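Putative 2,5-diketo-D-gluconic acid reductase B (Sinorhizobium meliloti, PDB 3UP8) probably reduces methylglyoxal to hydroxyacetone with NADPH, as an aldo/keto reductase, and may also act on 2,5-diketo-D-gluconate. Local coordinates at residues V76-A79 against I80-G84; S132-M136 against A137-G141; L236-L239 against V240-D244. All coordinates share one frame; numbering follows the deposited sequence.

Contact 1. Residues V76-A79 against I80-G84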
ATOM      1  N   VAL A  76      -2.702   5.014  15.168  1.00 16.81           N
ATOM      2  CA  VAL A  76      -1.480   4.463  14.589  1.00 16.48           C
ATOM      3  C   VAL A  76      -0.268   4.982  15.362  1.00 16.71           C
ATOM      4  O   VAL A  76       0.593   4.199  15.752  1.00 17.12           O
ATOM      5  CB  VAL A  76      -1.330   4.779  13.062  1.00 16.50           C
ATOM      6  CG1 VAL A  76       0.081   4.439  12.574  1.00 16.14           C
ATOM      7  CG2 VAL A  76      -2.364   4.002  12.245  1.00 15.73           C
ATOM      8  N   GLY A  77      -0.213   6.297  15.577  1.00 17.02           N
ATOM      9  CA  GLY A  77       0.874   6.946  16.320  1.00 17.70           C
ATOM     10  C   GLY A  77       1.022   6.396  17.735  1.00 18.20           C
ATOM     11  O   GLY A  77       2.125   6.074  18.168  1.00 17.84           O
ATOM     12  N   GLU A  78      -0.102   6.252  18.431  1.00 18.76           N
ATOM     13  CA  GLU A  78      -0.102   5.708  19.802  1.00 19.62           C
ATOM     14  C   GLU A  78       0.398   4.259  19.829  1.00 18.96           C
ATOM     15  O   GLU A  78       1.267   3.911  20.625  1.00 18.71           O
ATOM     16  CB  GLU A  78      -1.512   5.777  20.403  1.00 19.93           C
ATOM     17  CG  GLU A  78      -1.560   5.387  21.892  1.00 23.73           C
ATOM     18  CD  GLU A  78      -2.961   5.452  22.482  1.00 27.89           C
ATOM     19  OE1 GLU A  78      -3.709   6.383  22.122  1.00 30.43           O
ATOM     20  OE2 GLU A  78      -3.312   4.575  23.304  1.00 29.14           O
ATOM     21  N   ALA A  79      -0.158   3.425  18.955  1.00 19.15           N
ATOM     22  CA  ALA A  79       0.223   2.011  18.870  1.00 19.14           C
ATOM     23  C   ALA A  79       1.712   1.821  18.601  1.00 19.36           C
ATOM     24  O   ALA A  79       2.367   1.014  19.257  1.00 19.43           O
ATOM     25  CB  ALA A  79      -0.619   1.286  17.818  1.00 18.96           C
ATOM     26  N   ILE A  80       2.259   2.559  17.637  1.00 19.40           N
ATOM     27  CA  ILE A  80       3.686   2.452  17.329  1.00 19.87           C
ATOM     28  C   ILE A  80       4.546   2.875  18.511  1.00 20.74           C
ATOM     29  O   ILE A  80       5.488   2.178  18.879  1.00 20.72           O
ATOM     30  CB  ILE A  80       4.077   3.256  16.064  1.00 19.80           C
ATOM     31  CG1 ILE A  80       3.355   2.676  14.840  1.00 19.20           C
ATOM     32  CG2 ILE A  80       5.617   3.298  15.889  1.00 18.78           C
ATOM     33  CD1 ILE A  80       3.600   3.427  13.540  1.00 20.96           C
ATOM     34  N   GLN A  81       4.208   4.017  19.104  1.00 21.64           N
ATOM     35  CA  GLN A  81       4.949   4.551  20.237  1.00 22.90           C
ATOM     36  C   GLN A  81       4.966   3.589  21.440  1.00 23.31           C
ATOM     37  O   GLN A  81       5.989   3.450  22.103  1.00 23.33           O
ATOM     38  CB  GLN A  81       4.353   5.903  20.618  1.00 22.69           C
ATOM     39  CG  GLN A  81       4.700   6.428  21.983  1.00 24.42           C
ATOM     40  CD  GLN A  81       3.877   7.651  22.339  1.00 25.45           C
ATOM     41  OE1 GLN A  81       2.636   7.631  22.308  1.00 26.43           O
ATOM     42  NE2 GLN A  81       4.557   8.722  22.669  1.00 27.13           N
ATOM     43  N   LYS A  82       3.839   2.934  21.701  1.00 24.19           N
ATOM     44  CA  LYS A  82       3.717   2.019  22.847  1.00 25.68           C
ATOM     45  C   LYS A  82       4.365   0.641  22.629  1.00 26.96           C
ATOM     46  O   LYS A  82       4.483  -0.155  23.573  1.00 27.20           O
ATOM     47  CB  LYS A  82       2.249   1.856  23.261  1.00 24.85           C
ATOM     48  CG  LYS A  82       1.646   3.100  23.905  1.00 25.02           C
ATOM     49  CD  LYS A  82       0.356   2.773  24.654  1.00 25.20           C
ATOM     50  CE  LYS A  82      -0.337   4.034  25.165  1.00 24.64           C
ATOM     51  NZ  LYS A  82      -1.624   3.708  25.854  1.00 25.61           N
ATOM     52  N   SER A  83       4.794   0.374  21.396  1.00 27.74           N
ATOM     53  CA  SER A  83       5.285  -0.936  21.010  1.00 28.94           C
ATOM     54  C   SER A  83       6.720  -1.192  21.454  1.00 29.75           C
ATOM     55  O   SER A  83       7.116  -2.338  21.615  1.00 30.96           O
ATOM     56  CB  SER A  83       5.175  -1.119  19.494  1.00 28.56           C
ATOM     57  OG  SER A  83       6.156  -0.342  18.828  1.00 28.98           O
ATOM     58  N   GLY A  84       7.503  -0.136  21.625  1.00 30.66           N
ATOM     59  CA  GLY A  84       8.919  -0.292  21.957  1.00 31.65           C
ATOM     60  C   GLY A  84       9.754  -0.784  20.782  1.00 32.07           C
ATOM     61  O   GLY A  84      10.816  -1.399  20.965  1.00 32.59           O
TER
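E78 and K82, one helical turn apart, run their side chains side by side in the same direction. The salt bridge between them is modest: K82 NZ stands 3.2 Å from E78 OE2 and comes in from above the carboxylate plane, 39° out of it. Both chains are extended beyond CG, which brings their aliphatic parts alongside as well, E78 CG lying 3.7 Å from K82 CE. E78 also touches R118, whose NH1 bonds Q81 OE1.

Apolar packing takes another side of the same turns. V76 CG1 meets I80 CD1 at 3.8 Å, and the two side chains again point the same way. V76 sends CG1 opposite its own backbone N (chi1 168°), which sets that methyl beside the end of I80. Both residues rest on L92 of strand 91-96, while V76 and A79 also touch helix 46-59. This is the helix of a beta-alpha-beta unit of the TIM barrel, linking strand 63-65 to strand 91-96.

Backbone bonds run i to i+4, from I80 N to V76 O at 3.0 Å and onward through Q81 and K82. Toward the C-terminal end S83 OG turns back to I80 O, 2.6 Å away, and the same carbonyl takes S83 N. S83 OG also bonds I85 N, beyond G84, the first residue to leave helical angles, with positive phi.

Contact 2. Residues S132-M136 against A137-G141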
ATOM      1  N   SER A 132      -8.555  16.227  -8.884  1.00 18.31           N
ATOM      2  CA  SER A 132      -8.450  17.488  -8.154  1.00 19.18           C
ATOM      3  C   SER A 132      -8.396  18.641  -9.158  1.00 19.63           C
ATOM      4  O   SER A 132      -7.863  18.481 -10.264  1.00 19.49           O
ATOM      5  CB  SER A 132      -7.162  17.506  -7.322  1.00 19.27           C
ATOM      6  OG  SER A 132      -6.995  18.750  -6.650  1.00 19.76           O
ATOM      7  N   ASP A 133      -8.935  19.792  -8.764  1.00 20.01           N
ATOM      8  CA  ASP A 133      -8.760  21.055  -9.501  1.00 21.27           C
ATOM      9  C   ASP A 133      -7.363  21.647  -9.313  1.00 20.28           C
ATOM     10  O   ASP A 133      -6.956  22.527 -10.071  1.00 20.78           O
ATOM     11  CB  ASP A 133      -9.786  22.105  -9.026  1.00 22.49           C
ATOM     12  CG  ASP A 133     -11.200  21.821  -9.513  1.00 26.94           C
ATOM     13  OD1 ASP A 133     -11.393  20.935 -10.380  1.00 32.15           O
ATOM     14  OD2 ASP A 133     -12.131  22.510  -9.035  1.00 33.57           O
ATOM     15  N   VAL A 134      -6.632  21.203  -8.291  1.00 19.04           N
ATOM     16  CA  VAL A 134      -5.279  21.722  -8.045  1.00 18.25           C
ATOM     17  C   VAL A 134      -4.301  21.133  -9.077  1.00 18.49           C
ATOM     18  O   VAL A 134      -4.276  19.915  -9.275  1.00 17.36           O
ATOM     19  CB  VAL A 134      -4.781  21.400  -6.605  1.00 18.43           C
ATOM     20  CG1 VAL A 134      -3.369  21.962  -6.380  1.00 17.50           C
ATOM     21  CG2 VAL A 134      -5.770  21.936  -5.567  1.00 18.76           C
ATOM     22  N   PRO A 135      -3.517  21.998  -9.754  1.00 18.71           N
ATOM     23  CA  PRO A 135      -2.578  21.517 -10.774  1.00 18.65           C
ATOM     24  C   PRO A 135      -1.640  20.457 -10.215  1.00 18.30           C
ATOM     25  O   PRO A 135      -1.169  20.571  -9.066  1.00 18.30           O
ATOM     26  CB  PRO A 135      -1.797  22.789 -11.156  1.00 19.20           C
ATOM     27  CG  PRO A 135      -2.774  23.883 -10.946  1.00 19.78           C
ATOM     28  CD  PRO A 135      -3.552  23.475  -9.699  1.00 19.15           C
HETATM   29  N   MSE A 136      -1.404  19.416 -10.997  1.00 17.11           N
HETATM   30  CA  MSE A 136      -0.484  18.355 -10.600  1.00 17.25           C
HETATM   31  C   MSE A 136       0.873  18.896 -10.130  1.00 16.39           C
HETATM   32  O   MSE A 136       1.407  18.439  -9.111  1.00 15.78           O
HETATM   33  CB  MSE A 136      -0.325  17.337 -11.746  1.00 17.16           C
HETATM   34  CG  MSE A 136       0.488  16.100 -11.404  1.00 20.44           C
HETATM   35 SE   MSE A 136      -0.351  15.087  -9.945  1.00 25.75          SE
HETATM   36  CE  MSE A 136      -1.878  14.360 -10.939  1.00 25.11           C
ATOM     37  N   ALA A 137       1.443  19.864 -10.847  1.00 15.39           N
ATOM     38  CA  ALA A 137       2.765  20.367 -10.445  1.00 15.67           C
ATOM     39  C   ALA A 137       2.756  21.075  -9.079  1.00 15.08           C
ATOM     40  O   ALA A 137       3.771  21.106  -8.410  1.00 14.89           O
ATOM     41  CB  ALA A 137       3.375  21.277 -11.505  1.00 16.04           C
ATOM     42  N   GLU A 138       1.622  21.653  -8.692  1.00 15.35           N
ATOM     43  CA  GLU A 138       1.498  22.255  -7.362  1.00 15.95           C
ATOM     44  C   GLU A 138       1.528  21.166  -6.271  1.00 15.49           C
ATOM     45  O   GLU A 138       2.170  21.336  -5.248  1.00 15.65           O
ATOM     46  CB  GLU A 138       0.220  23.091  -7.238  1.00 16.00           C
ATOM     47  CG  GLU A 138       0.100  23.834  -5.902  1.00 16.71           C
ATOM     48  CD  GLU A 138      -1.122  24.759  -5.818  1.00 19.06           C
ATOM     49  OE1 GLU A 138      -1.633  25.201  -6.874  1.00 18.50           O
ATOM     50  OE2 GLU A 138      -1.587  25.033  -4.682  1.00 18.11           O
ATOM     51  N   ARG A 139       0.841  20.050  -6.502  1.00 15.60           N
ATOM     52  CA  ARG A 139       0.819  18.944  -5.525  1.00 15.44           C
ATOM     53  C   ARG A 139       2.181  18.283  -5.461  1.00 15.21           C
ATOM     54  O   ARG A 139       2.687  17.991  -4.388  1.00 14.70           O
ATOM     55  CB  ARG A 139      -0.236  17.907  -5.898  1.00 15.30           C
ATOM     56  CG  ARG A 139      -1.633  18.471  -5.936  1.00 16.77           C
ATOM     57  CD  ARG A 139      -2.596  17.433  -6.485  1.00 20.70           C
ATOM     58  NE  ARG A 139      -2.966  17.699  -7.866  1.00 21.00           N
ATOM     59  CZ  ARG A 139      -3.611  16.841  -8.648  1.00 23.21           C
ATOM     60  NH1 ARG A 139      -3.943  15.634  -8.201  1.00 22.76           N
ATOM     61  NH2 ARG A 139      -3.904  17.189  -9.893  1.00 23.35           N
ATOM     62  N   ILE A 140       2.776  18.062  -6.627  1.00 14.96           N
ATOM     63  CA  ILE A 140       4.080  17.414  -6.703  1.00 14.53           C
ATOM     64  C   ILE A 140       5.117  18.341  -6.078  1.00 13.99           C
ATOM     65  O   ILE A 140       6.021  17.877  -5.369  1.00 13.30           O
ATOM     66  CB  ILE A 140       4.457  17.060  -8.179  1.00 14.37           C
ATOM     67  CG1 ILE A 140       3.526  15.980  -8.767  1.00 15.33           C
ATOM     68  CG2 ILE A 140       5.910  16.656  -8.294  1.00 15.20           C
ATOM     69  CD1 ILE A 140       3.619  14.582  -8.127  1.00 17.32           C
ATOM     70  N   GLY A 141       4.978  19.649  -6.329  1.00 13.09           N
ATOM     71  CA  GLY A 141       5.861  20.641  -5.700  1.00 13.80           C
ATOM     72  C   GLY A 141       5.822  20.576  -4.172  1.00 13.62           C
ATOM     73  O   GLY A 141       6.864  20.656  -3.503  1.00 12.80           O
TER
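The guanidinium of R139 is sandwiched between two residues of 132-136. S132 CB sits 3.8 Å above one face, over its centre, and the selenium of M136, modelled as selenomethionine, lies 3.9 Å above the opposite face. M136 gets there by bending twice, at chi2 (61°) and chi3 (72°), which also carries CE to 3.6 Å from R139 NH2. Near the guanidinium plane, at its edge, is P135 O. V134 O approaches obliquely and takes two weak bonds, from R139 NE at 2.9 Å and from R139 NH2 at 2.8 Å. R139 NH1 has its stronger partner in the loop, P130 O; that bond and the two weak ones to V134 O would limit rotation of the buried group.

Against the loop, V134 CG1 meets E138 CD at 3.6 Å, and the two side chains cross at about a right angle. E138 OE2 is held by H103 N.

P135 occupies the N-cap position. Its carbonyl bonds R139 N at 3.3 Å and, weakly, E138 N, starting the helix. Just upstream S132 OG accepts V134 N in an ST turn.

Residues 132-141 run from the loop after strand 122-127 into the first turns of helix 136-148, on the outside of the barrel. R139 and I140 rest on L127 of that strand, while M136, A137 and I140 pack against helix 162-171.

Contact 3. Residues L236-L239 against V240-D244; sequences LRWL and VQQQD
R237 reaches forward one turn to Q241 and bonds it by its side chain. R237 NE points at Q241 OE1 over 2.9 Å with an N-H...O angle of 166°, and the oxygen is met in its carbonyl plane, on a lone pair. Q241 OE1 also lies close to the guanidinium plane, although the guanidinium and amide planes are turned 64° apart. R237 NH2 adds a weak bond to the same oxygen at 3.4 Å. The bend at chi2 curls the arginine chain along the helix toward this partner. The remaining ends are tied outside: R237 NH1 to I263 O and Q241 NE2 to L268 O.

The second side-chain bond is of a different sort, because Q242 NE2 serves a backbone carbonyl. It gives a hydrogen to W238 O at 3.1 Å, with the oxygen in the amide plane but the donor standing above the carbonyl plane. Q242 OE1 is hydrogen-bonded to Y183 OH.

This is the C-terminal end of helix 231-240, where the chain leaves the helix to enter strand 245-249, the last strand of the TIM barrel. The i to i+4 bonds of V240 N to L236 O and Q241 N to R237 O give way to Q242 N on L239 O, a three-residue step at 3.0 Å.

Q242 NE2 also lies 3.4 Å above one face of the W238 indole, over its centre, with amide and ring planes 54° apart. M273 of helix 270-277 touches W238, Q241 and Q242. V240 CG1 sits over one face of the R237 guanidinium, 4.2 Å from NH1. Apolar packing joins L236, L239 and V240 to V247 of strand 245-249.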
ATOM      1  N   LEU A 236      -2.635 -13.244  -1.370  1.00 20.95           N
ATOM      2  CA  LEU A 236      -1.506 -12.468  -0.839  1.00 20.82           C
ATOM      3  C   LEU A 236      -0.177 -12.920  -1.423  1.00 20.62           C
ATOM      4  O   LEU A 236       0.657 -12.101  -1.795  1.00 20.48           O
ATOM      5  CB  LEU A 236      -1.444 -12.578   0.681  1.00 20.81           C
ATOM      6  CG  LEU A 236      -2.540 -11.894   1.500  1.00 21.07           C
ATOM      7  CD1 LEU A 236      -2.508 -12.390   2.944  1.00 20.45           C
ATOM      8  CD2 LEU A 236      -2.441 -10.373   1.452  1.00 21.43           C
ATOM      9  N   ARG A 237       0.023 -14.231  -1.504  1.00 20.30           N
ATOM     10  CA  ARG A 237       1.241 -14.761  -2.091  1.00 19.98           C
ATOM     11  C   ARG A 237       1.346 -14.415  -3.570  1.00 19.60           C
ATOM     12  O   ARG A 237       2.420 -14.068  -4.040  1.00 19.52           O
ATOM     13  CB  ARG A 237       1.362 -16.278  -1.857  1.00 20.10           C
ATOM     14  CG  ARG A 237       2.612 -16.918  -2.453  1.00 19.85           C
ATOM     15  CD  ARG A 237       3.886 -16.507  -1.691  1.00 19.70           C
ATOM     16  NE  ARG A 237       5.067 -16.515  -2.552  1.00 21.24           N
ATOM     17  CZ  ARG A 237       6.306 -16.244  -2.137  1.00 23.43           C
ATOM     18  NH1 ARG A 237       6.544 -15.962  -0.857  1.00 21.48           N
ATOM     19  NH2 ARG A 237       7.317 -16.275  -3.003  1.00 23.23           N
ATOM     20  N   TRP A 238       0.232 -14.488  -4.300  1.00 19.52           N
ATOM     21  CA  TRP A 238       0.240 -14.199  -5.732  1.00 19.60           C
ATOM     22  C   TRP A 238       0.700 -12.758  -5.987  1.00 19.72           C
ATOM     23  O   TRP A 238       1.401 -12.473  -6.971  1.00 20.07           O
ATOM     24  CB  TRP A 238      -1.154 -14.417  -6.330  1.00 19.61           C
ATOM     25  CG  TRP A 238      -1.280 -13.955  -7.754  1.00 19.71           C
ATOM     26  CD1 TRP A 238      -0.771 -14.577  -8.865  1.00 22.27           C
ATOM     27  CD2 TRP A 238      -1.980 -12.791  -8.234  1.00 19.06           C
ATOM     28  NE1 TRP A 238      -1.087 -13.859 -10.001  1.00 21.85           N
ATOM     29  CE2 TRP A 238      -1.838 -12.767  -9.641  1.00 20.42           C
ATOM     30  CE3 TRP A 238      -2.711 -11.768  -7.609  1.00 20.87           C
ATOM     31  CZ2 TRP A 238      -2.408 -11.759 -10.443  1.00 20.79           C
ATOM     32  CZ3 TRP A 238      -3.278 -10.752  -8.413  1.00 19.67           C
ATOM     33  CH2 TRP A 238      -3.119 -10.763  -9.810  1.00 19.12           C
ATOM     34  N   LEU A 239       0.290 -11.854  -5.097  1.00 19.28           N
ATOM     35  CA  LEU A 239       0.741 -10.458  -5.161  1.00 19.46           C
ATOM     36  C   LEU A 239       2.228 -10.322  -4.836  1.00 20.09           C
ATOM     37  O   LEU A 239       3.010  -9.792  -5.622  1.00 20.10           O
ATOM     38  CB  LEU A 239      -0.108  -9.601  -4.208  1.00 19.27           C
ATOM     39  CG  LEU A 239      -1.592  -9.517  -4.609  1.00 16.66           C
ATOM     40  CD1 LEU A 239      -2.438  -8.986  -3.461  1.00 16.55           C
ATOM     41  CD2 LEU A 239      -1.759  -8.640  -5.838  1.00 17.52           C
ATOM     42  N   VAL A 240       2.613 -10.855  -3.680  1.00 20.70           N
ATOM     43  CA  VAL A 240       3.928 -10.631  -3.107  1.00 21.56           C
ATOM     44  C   VAL A 240       5.014 -11.355  -3.911  1.00 21.66           C
ATOM     45  O   VAL A 240       6.180 -10.951  -3.908  1.00 21.32           O
ATOM     46  CB  VAL A 240       3.882 -10.982  -1.597  1.00 22.08           C
ATOM     47  CG1 VAL A 240       4.547 -12.331  -1.276  1.00 20.73           C
ATOM     48  CG2 VAL A 240       4.421  -9.847  -0.773  1.00 23.36           C
ATOM     49  N   GLN A 241       4.607 -12.399  -4.638  1.00 21.44           N
ATOM     50  CA  GLN A 241       5.507 -13.141  -5.525  1.00 21.54           C
ATOM     51  C   GLN A 241       5.778 -12.403  -6.840  1.00 21.47           C
ATOM     52  O   GLN A 241       6.736 -12.713  -7.545  1.00 21.83           O
ATOM     53  CB  GLN A 241       4.935 -14.545  -5.810  1.00 21.89           C
ATOM     54  CG  GLN A 241       5.900 -15.510  -6.509  1.00 20.59           C
ATOM     55  CD  GLN A 241       5.449 -16.962  -6.389  1.00 20.98           C
ATOM     56  OE1 GLN A 241       5.082 -17.433  -5.305  1.00 21.25           O
ATOM     57  NE2 GLN A 241       5.485 -17.675  -7.497  1.00 21.69           N
ATOM     58  N   GLN A 242       4.942 -11.426  -7.183  1.00 21.20           N
ATOM     59  CA  GLN A 242       5.194 -10.620  -8.379  1.00 20.74           C
ATOM     60  C   GLN A 242       6.297  -9.598  -8.129  1.00 21.31           C
ATOM     61  O   GLN A 242       6.329  -8.958  -7.058  1.00 20.62           O
ATOM     62  CB  GLN A 242       3.942  -9.883  -8.797  1.00 20.98           C
ATOM     63  CG  GLN A 242       2.924 -10.732  -9.490  1.00 20.45           C
ATOM     64  CD  GLN A 242       1.651  -9.975  -9.750  1.00 20.85           C
ATOM     65  OE1 GLN A 242       1.621  -9.039 -10.551  1.00 23.55           O
ATOM     66  NE2 GLN A 242       0.578 -10.393  -9.100  1.00 19.82           N
ATOM     67  N   GLN A 243       7.184  -9.442  -9.115  1.00 21.15           N
ATOM     68  CA  GLN A 243       8.246  -8.437  -9.053  1.00 21.80           C
ATOM     69  C   GLN A 243       7.639  -7.060  -8.827  1.00 20.70           C
ATOM     70  O   GLN A 243       6.673  -6.690  -9.494  1.00 20.36           O
ATOM     71  CB  GLN A 243       9.076  -8.406 -10.341  1.00 22.41           C
ATOM     72  CG  GLN A 243       9.852  -9.695 -10.655  1.00 26.58           C
ATOM     73  CD  GLN A 243      10.704 -10.171  -9.487  1.00 31.83           C
ATOM     74  OE1 GLN A 243      11.592  -9.460  -9.019  1.00 35.62           O
ATOM     75  NE2 GLN A 243      10.438 -11.385  -9.019  1.00 34.18           N
ATOM     76  N   ASP A 244       8.219  -6.316  -7.886  1.00 19.68           N
ATOM     77  CA  ASP A 244       7.877  -4.902  -7.661  1.00 19.26           C
ATOM     78  C   ASP A 244       6.515  -4.659  -7.023  1.00 18.02           C
ATOM     79  O   ASP A 244       5.996  -3.541  -7.104  1.00 16.45           O
ATOM     80  CB  ASP A 244       7.964  -4.087  -8.964  1.00 19.62           C
ATOM     81  CG  ASP A 244       9.265  -4.325  -9.719  1.00 23.52           C
ATOM     82  OD1 ASP A 244      10.339  -3.954  -9.208  1.00 25.57           O
ATOM     83  OD2 ASP A 244       9.197  -4.898 -10.830  1.00 27.61           O
TER

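Overall arrangement
Going from the N terminus, the three contacts come in series, and none nests in or crosses another. Each closes only a short local turn. Contact 1 lies in the outer helix between the second and third barrel strands, resting on helix 46-59 and strand 91-96. Contact 2 opens the helix after the fourth strand and ties it to strand 122-127 and helix 162-171. Contact 3, just before the eighth, joins strand 245-249 and helix 270-277. Contacts 1 and 3 thus hold C-terminal ends of helices, contact 2 a start. Nearest atoms are about 22 Å apart for contacts 1 and 2 and about 18 Å for the other pairs. Contacts 2 and 3 lie on opposite sides of the chain's centre.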